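Local atomic coordinates of endonuclease III (Geobacillus stearothermophilus, PDB entry 1P59), a protein that probably removes oxidised pyrimidine bases from DNA as a base excision repair glycosylase that carries a [4Fe-4S] cluster. Residues Glu35-Val40 with Asn127-Thr132; Cys97-Asp102 with Met116-Val121. One frame throughout, in Å; residues are numbered along the deposited sequence.

Contact 1: residues Glu35-Val40 with Asn127-Thr132; sequences ELLIAV and NVVVST
Leu36, Leu37 and Val40 of helix 33-43 pack against Val128, Val129 and Thr132 of helix 123-134, the second helix of the helix-hairpin-helix motif in this all-helical HhH-GPD glycosylase. The two segments run nearly antiparallel, their N-to-C directions 152° apart, and their axes approach to 9.8 Å. No hydrogen bond crosses between them, so the join is made by apolar side chains and the carbon side of Thr132 in the buried interior.

Closest in the backbone register are Leu37 and Val129, whose CA atoms lie 6.4 Å apart. Two beta-branched residues meet at one end of the interface: Val40 and Val128 point at each other tip to tip, CG2 of Val40 lying 3.7 Å from CG1 of Val128. Valine suits both places because its short, stiff side chain fills the gap between two helices with few rotations to freeze. Beside them Val129 turns CG2 to Leu37, and the CD1 of that leucine ends 4.5 Å away, a looser contact; Leu37 also packs on Val121 of the hairpin loop.

Leu36 contributes most of the surface that helix 33-43 presents here. With CG anti to the backbone N (chi1 177°), its side chain extends toward helix 123-134, where CD2 lies against the backbone between Val128 and Thr132, 4.0 Å from CA of Val129. Leucine serves well here because its branch comes late enough for a methyl to enter that surface. Thr132, partly exposed, directs its hydroxyl to its own helix: OG1 makes a weak hydrogen bond of 3.2 Å to the carbonyl O of Val128, one turn back. Its CB and CG2 are left to meet Leu36, each 3.9 Å from the CD2 methyl.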
# COMPACT_ATOMS: atom_id res chain seq x y z
N GLU C 35 5.46 6.41 -12.66
CA GLU C 35 4.04 6.61 -12.47
C GLU C 35 3.56 5.93 -11.19
O GLU C 35 2.65 6.45 -10.52
CB GLU C 35 3.28 6.11 -13.69
CG GLU C 35 3.34 7.09 -14.85
CD GLU C 35 2.44 6.70 -16.00
OE1 GLU C 35 2.23 7.55 -16.89
OE2 GLU C 35 1.96 5.53 -16.02
N LEU C 36 4.16 4.80 -10.84
CA LEU C 36 3.77 4.09 -9.62
C LEU C 36 4.11 4.96 -8.41
O LEU C 36 3.27 5.21 -7.54
CB LEU C 36 4.52 2.76 -9.52
CG LEU C 36 4.30 1.88 -8.28
CD1 LEU C 36 2.85 1.38 -8.23
CD2 LEU C 36 5.26 0.69 -8.32
N LEU C 37 5.35 5.43 -8.37
CA LEU C 37 5.82 6.29 -7.29
C LEU C 37 4.89 7.49 -7.04
O LEU C 37 4.48 7.74 -5.90
CB LEU C 37 7.23 6.76 -7.62
CG LEU C 37 7.92 7.75 -6.69
CD1 LEU C 37 7.78 7.33 -5.23
CD2 LEU C 37 9.39 7.82 -7.13
N ILE C 38 4.53 8.23 -8.08
CA ILE C 38 3.61 9.35 -7.92
C ILE C 38 2.27 8.82 -7.39
O ILE C 38 1.71 9.34 -6.42
CB ILE C 38 3.36 10.09 -9.26
CG1 ILE C 38 4.68 10.60 -9.84
CG2 ILE C 38 2.40 11.25 -9.04
CD1 ILE C 38 5.53 11.40 -8.86
N ALA C 39 1.76 7.77 -8.03
CA ALA C 39 0.49 7.19 -7.62
C ALA C 39 0.42 6.91 -6.12
O ALA C 39 -0.50 7.37 -5.45
CB ALA C 39 0.21 5.90 -8.42
N VAL C 40 1.39 6.16 -5.59
CA VAL C 40 1.38 5.82 -4.17
C VAL C 40 1.47 7.07 -3.32
O VAL C 40 0.77 7.20 -2.34
CB VAL C 40 2.55 4.87 -3.77
CG1 VAL C 40 2.39 4.47 -2.31
CG2 VAL C 40 2.55 3.61 -4.63
N ASN C 127 8.02 0.34 0.26
CA ASN C 127 7.90 -1.10 0.08
C ASN C 127 7.04 -1.47 -1.13
O ASN C 127 7.35 -2.40 -1.88
CB ASN C 127 7.34 -1.74 1.35
CG ASN C 127 8.40 -1.91 2.43
OD1 ASN C 127 9.60 -1.72 2.18
ND2 ASN C 127 7.97 -2.27 3.64
N VAL C 128 5.95 -0.74 -1.32
CA VAL C 128 5.06 -0.98 -2.45
C VAL C 128 5.86 -0.82 -3.75
O VAL C 128 5.76 -1.63 -4.68
CB VAL C 128 3.90 0.05 -2.47
CG1 VAL C 128 3.20 0.03 -3.82
CG2 VAL C 128 2.93 -0.24 -1.36
N VAL C 129 6.66 0.24 -3.80
CA VAL C 129 7.44 0.51 -4.99
C VAL C 129 8.49 -0.53 -5.34
O VAL C 129 8.52 -1.01 -6.47
CB VAL C 129 8.12 1.87 -4.90
CG1 VAL C 129 8.87 2.16 -6.19
CG2 VAL C 129 7.09 2.94 -4.64
N VAL C 130 9.35 -0.88 -4.39
CA VAL C 130 10.39 -1.86 -4.71
C VAL C 130 9.75 -3.16 -5.17
O VAL C 130 10.14 -3.72 -6.20
CB VAL C 130 11.32 -2.12 -3.49
CG1 VAL C 130 12.00 -0.82 -3.09
CG2 VAL C 130 10.52 -2.69 -2.30
N SER C 131 8.74 -3.60 -4.44
CA SER C 131 8.02 -4.83 -4.73
C SER C 131 7.17 -4.89 -6.00
O SER C 131 7.21 -5.88 -6.73
CB SER C 131 7.10 -5.16 -3.56
OG SER C 131 6.06 -5.99 -4.03
N THR C 132 6.38 -3.86 -6.25
CA THR C 132 5.53 -3.86 -7.43
C THR C 132 6.26 -3.46 -8.70
O THR C 132 6.08 -4.08 -9.76
CB THR C 132 4.36 -2.92 -7.24
OG1 THR C 132 3.55 -3.39 -6.16
CG2 THR C 132 3.53 -2.84 -8.53

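Contact 2: residues Cys97-Asp102 with Met116-Val121; sequences CAMLID and MKLPGV. With NA (sodium ion), chain D; nucleotides of chain B.
Between Leu118 and Val121 the backbone folds into a type II beta turn, closed by the Val121 N to Leu118 O bond, and its Leu118 end packs on helix 86-103, with CA of Met99 7.5 Å from CA of Leu118. Leu118 splits its two methyls: CD2 lies 3.8 Å from CB of Met99, while CD1 meets CD2 of Leu100 at 4.1 Å, the leucines crossing at about a right angle. Met99 runs past Leu118 in the opposite sense, its CG anti to the carbonyl carbon (chi1 -60°), bringing SD within 4.2 Å of the CD2 methyl of Leu118. Proline fits the second turn position with its fixed phi, and Gly120 fits the third, where phi is 90° and a CB would jam against the carbonyl O of Pro119. The carbonyl oxygens of Met116, Leu118 and Val121 bind sodium, and OP1 of DC10 of chain B is a fourth ligand, 2.4 Å from the ion. Gly120 N also donates to that OP1 over 3.0 Å, bent to 138° at the hydrogen. This is the hairpin of the helix-hairpin-helix motif: cation and N-H would both offset the phosphate's negative charge, consistent with binding the DNA backbone whatever the base.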
# COMPACT_ATOMS: atom_id res chain seq x y z
N CYS C 97 10.55 15.06 -7.44
CA CYS C 97 11.06 15.00 -8.81
C CYS C 97 12.44 15.65 -8.93
O CYS C 97 13.30 15.15 -9.66
CB CYS C 97 10.06 15.66 -9.77
SG CYS C 97 8.57 14.68 -9.96
N ALA C 98 12.65 16.75 -8.22
CA ALA C 98 13.94 17.44 -8.25
C ALA C 98 15.06 16.51 -7.79
O ALA C 98 16.14 16.49 -8.37
CB ALA C 98 13.89 18.67 -7.34
N MET C 99 14.77 15.74 -6.75
CA MET C 99 15.74 14.81 -6.20
C MET C 99 16.08 13.73 -7.20
O MET C 99 17.26 13.43 -7.42
CB MET C 99 15.21 14.18 -4.91
CG MET C 99 14.92 15.21 -3.84
SD MET C 99 15.03 14.52 -2.19
CE MET C 99 13.67 15.34 -1.45
N LEU C 100 15.05 13.15 -7.81
CA LEU C 100 15.29 12.11 -8.80
C LEU C 100 16.36 12.65 -9.74
O LEU C 100 17.34 11.96 -10.04
CB LEU C 100 14.01 11.82 -9.58
CG LEU C 100 12.89 11.22 -8.73
CD1 LEU C 100 11.72 10.78 -9.62
CD2 LEU C 100 13.45 10.04 -7.96
N ILE C 101 16.18 13.89 -10.19
CA ILE C 101 17.12 14.53 -11.09
C ILE C 101 18.48 14.83 -10.46
O ILE C 101 19.52 14.46 -10.99
CB ILE C 101 16.54 15.85 -11.65
CG1 ILE C 101 15.36 15.56 -12.58
CG2 ILE C 101 17.63 16.64 -12.37
CD1 ILE C 101 14.69 16.80 -13.16
N ASP C 102 18.46 15.50 -9.30
CA ASP C 102 19.70 15.87 -8.64
C ASP C 102 20.54 14.71 -8.10
O ASP C 102 21.76 14.72 -8.25
CB ASP C 102 19.40 16.89 -7.52
CG ASP C 102 20.66 17.35 -6.76
OD1 ASP C 102 20.97 16.76 -5.69
OD2 ASP C 102 21.34 18.30 -7.22
N MET C 116 12.76 6.21 0.70
CA MET C 116 12.29 6.91 1.88
C MET C 116 12.90 8.31 2.03
O MET C 116 12.37 9.14 2.78
CB MET C 116 12.53 6.05 3.11
CG MET C 116 11.65 4.80 3.13
SD MET C 116 11.95 3.71 4.52
CE MET C 116 11.45 4.79 5.93
N LYS C 117 14.00 8.59 1.34
CA LYS C 117 14.59 9.91 1.43
C LYS C 117 13.65 10.89 0.71
O LYS C 117 13.66 12.09 0.96
CB LYS C 117 15.96 9.96 0.77
CG LYS C 117 17.05 9.19 1.51
CD LYS C 117 18.42 9.61 1.00
CE LYS C 117 19.47 8.57 1.32
NZ LYS C 117 19.28 8.07 2.71
N LEU C 118 12.84 10.35 -0.18
CA LEU C 118 11.89 11.17 -0.94
C LEU C 118 10.69 11.62 -0.10
O LEU C 118 10.05 10.81 0.58
CB LEU C 118 11.39 10.37 -2.16
CG LEU C 118 12.42 9.93 -3.21
CD1 LEU C 118 11.70 9.17 -4.30
CD2 LEU C 118 13.14 11.14 -3.80
N PRO C 119 10.37 12.92 -0.15
CA PRO C 119 9.27 13.57 0.58
C PRO C 119 7.95 12.94 0.20
O PRO C 119 7.63 12.85 -0.98
CB PRO C 119 9.31 15.01 0.09
CG PRO C 119 10.71 15.18 -0.32
CD PRO C 119 11.04 13.90 -1.01
N GLY C 120 7.17 12.54 1.20
CA GLY C 120 5.89 11.92 0.91
C GLY C 120 6.02 10.42 0.78
O GLY C 120 5.02 9.70 0.66
N VAL C 121 7.27 9.95 0.78
CA VAL C 121 7.53 8.53 0.68
C VAL C 121 8.03 7.99 2.01
O VAL C 121 9.17 8.27 2.42
CB VAL C 121 8.59 8.19 -0.42
CG1 VAL C 121 8.92 6.71 -0.40
CG2 VAL C 121 8.05 8.58 -1.78
NA NA D . 10.51 10.41 2.87
P DC B 10 7.66 11.27 4.79
OP1 DC B 10 8.58 11.54 3.66
OP2 DC B 10 7.99 10.22 5.78
O5' DC B 10 7.42 12.64 5.55
C5' DC B 10 6.55 13.61 4.98
C4' DC B 10 6.30 14.73 5.96
O4' DC B 10 5.25 14.38 6.90
C3' DC B 10 7.54 15.09 6.77
O3' DC B 10 7.78 16.49 6.66
C2' DC B 10 7.19 14.67 8.19
C1' DC B 10 5.66 14.70 8.22
N1 DC B 10 5.04 13.72 9.13
C2 DC B 10 3.94 14.10 9.92
O2 DC B 10 3.48 15.25 9.80
N3 DC B 10 3.40 13.20 10.78
C4 DC B 10 3.91 11.96 10.86
N4 DC B 10 3.36 11.11 11.72
C5 DC B 10 5.02 11.55 10.06
C6 DC B 10 5.54 12.45 9.22

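Overall arrangement
After helix 7-20 the chain forms helix 33-43, whose residues 35-40 wait for a partner 87 residues further on. It then passes through the helices that lead to helix 86-103, where residues 97-102 begin contact 2. That contact closes a short loop, with 13 residues between its segments, when the hairpin 116-121 returns to the helix. Helix 123-134 follows at once and completes contact 1, so the smaller loop lies wholly within the larger. Their centres are 13 Å apart and they touch: Leu37 CD1 lies 3.7 Å from Val121 CG2. Helix 33-43 thus backs both the DNA-binding hairpin and the helix after it.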